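Side-chain contact in putative nucleotidyltransferase (Sulfolobus solfataricus P2, PDB 2RFF), which is a putative nucleotidyltransferase, probably able to transfer nucleotidyl groups as other members of its family do: residues Leu16-Ala19 with Lys20-Glu24. Sequence-based numbering, arbitrary orientation. Where two conformers were deposited one is given.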
loop_
_atom_site.group_PDB
_atom_site.type_symbol
_atom_site.label_atom_id
_atom_site.label_comp_id
_atom_site.label_asym_id
_atom_site.label_seq_id
_atom_site.Cartn_x
_atom_site.Cartn_y
_atom_site.Cartn_z
ATOM N N LEU A 16 7.780 -4.229 -3.567
ATOM C CA LEU A 16 7.592 -4.142 -2.117
ATOM C C LEU A 16 8.586 -3.125 -1.540
ATOM O O LEU A 16 8.239 -2.356 -0.645
ATOM C CB LEU A 16 7.712 -5.513 -1.439
ATOM C CG LEU A 16 6.555 -6.472 -1.682
ATOM C CD1 LEU A 16 6.894 -7.915 -1.273
ATOM C CD2 LEU A 16 5.207 -6.050 -1.014
ATOM N N LYS A 17 9.814 -3.100 -2.073
ATOM C CA LYS A 17 10.796 -2.134 -1.612
ATOM C C LYS A 17 10.392 -0.684 -1.987
ATOM O O LYS A 17 10.576 0.219 -1.178
ATOM C CB LYS A 17 12.187 -2.548 -2.050
ATOM C CG LYS A 17 12.686 -3.815 -1.311
ATOM C CD LYS A 17 14.066 -4.282 -1.823
ATOM C CE LYS A 17 14.605 -5.549 -1.146
ATOM N NZ LYS A 17 15.895 -5.981 -1.825
ATOM N N LEU A 18 9.825 -0.470 -3.180
ATOM C CA LEU A 18 9.307 0.828 -3.560
ATOM C C LEU A 18 8.146 1.240 -2.642
ATOM O O LEU A 18 8.129 2.384 -2.182
ATOM C CB LEU A 18 8.844 0.855 -4.997
ATOM C CG LEU A 18 8.162 2.131 -5.498
ATOM C CD1 LEU A 18 9.025 3.377 -5.288
ATOM C CD2 LEU A 18 7.710 1.940 -6.915
ATOM N N ALA A 19 7.188 0.323 -2.356
ATOM C CA ALA A 19 6.068 0.579 -1.448
ATOM C C ALA A 19 6.611 0.961 -0.064
ATOM O O ALA A 19 6.090 1.899 0.552
ATOM C CB ALA A 19 5.172 -0.594 -1.372
ATOM N N LYS A 20 7.654 0.268 0.409
ATOM C CA LYS A 20 8.285 0.602 1.700
ATOM C C LYS A 20 8.777 2.048 1.720
ATOM O O LYS A 20 8.514 2.771 2.668
ATOM C CB LYS A 20 9.437 -0.349 2.069
ATOM C CG LYS A 20 10.281 0.073 3.311
ATOM C CD LYS A 20 11.348 -0.926 3.669
ATOM C CE LYS A 20 12.292 -0.412 4.768
ATOM N NZ LYS A 20 11.646 -0.169 6.096
ATOM N N GLU A 21 9.518 2.464 0.677
ATOM C CA GLU A 21 10.025 3.835 0.582
ATOM C C GLU A 21 8.882 4.854 0.631
ATOM O O GLU A 21 8.953 5.849 1.351
ATOM C CB GLU A 21 10.784 4.062 -0.711
ATOM C CG GLU A 21 12.078 3.341 -0.893
ATOM C CD GLU A 21 12.742 3.675 -2.259
ATOM O OE1 GLU A 21 12.588 4.814 -2.797
ATOM O OE2 GLU A 21 13.434 2.792 -2.792
ATOM N N ILE A 22 7.822 4.594 -0.135
ATOM C CA ILE A 22 6.675 5.498 -0.170
ATOM C C ILE A 22 6.038 5.575 1.217
ATOM O O ILE A 22 5.738 6.677 1.683
ATOM C CB ILE A 22 5.626 5.051 -1.242
ATOM C CG1 ILE A 22 6.226 5.229 -2.660
ATOM C CG2 ILE A 22 4.297 5.842 -1.115
ATOM C CD1 ILE A 22 5.413 4.596 -3.792
ATOM N N VAL A 23 5.841 4.411 1.852
ATOM C CA VAL A 23 5.189 4.352 3.203
ATOM C C VAL A 23 6.049 5.069 4.252
ATOM O O VAL A 23 5.522 5.772 5.103
ATOM C CB VAL A 23 4.848 2.912 3.624
ATOM C CG1 VAL A 23 4.404 2.890 5.090
ATOM C CG2 VAL A 23 3.780 2.349 2.636
ATOM N N GLU A 24 7.367 4.904 4.183
ATOM C CA GLU A 24 8.274 5.614 5.111
ATOM C C GLU A 24 8.063 7.114 5.068
ATOM O O GLU A 24 7.996 7.767 6.097
ATOM C CB GLU A 24 9.753 5.314 4.782
ATOM C CG GLU A 24 10.132 3.939 5.229
ATOM C CD GLU A 24 11.546 3.514 4.889
ATOM O OE1 GLU A 24 12.107 3.968 3.850
ATOM O OE2 GLU A 24 12.072 2.679 5.687
#
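L18 and I22, one helical turn apart, form the apolar side-chain contact between 16-19 and 20-24: L18 CG lies 4.1 Å from I22 CD1, and L18 CD1 is equally near that methyl. The two side chains cross at a slant. L18 reaches I22 because its CG stands anti to the backbone N (chi1 175°), which carries CG and its methyls along the helix toward I22. I22 CG1 lies beyond the L18 carbonyl and to one side of its plane, 3.5 Å from L18 O.

That oxygen also accepts the amide of I22, at 3.0 Å from I22 N. The same i to i+4 pattern joins K20 to L16, E21 to K17 and V23 to A19. V23 CG2 stands beside its own backbone N, which brings it to A19 O at 3.1 Å, a tight contact for a methyl, next to the 2.8 Å bond from V23 N to A19 O.

All of this lies within the single long helix 6-29, which packs on the mixed sheet of a nucleotidyltransferase-type domain. Its inner side places A19 against F101 and I55, V23 against F101 and W102, and I22 against F57.

On the exposed side, the aliphatic part of E21 passes K17 O, 3.5 Å from E21 CG, and its carboxylate makes a salt bridge with R79, whose side chain also touches L18 and I22. K20 and E24 belong to the flank next to strand 107-108, where both side chains touch F108. In one of its two conformers, K20 runs extended until a bend at chi4 (64°) turns NZ toward E24. That conformer makes an i to i+4 salt bridge, K20 NZ to E24 OE2 at 2.9 Å, which is therefore probably not permanent; NZ approaches E24 OE2 from above the carboxylate plane, 46° out of it.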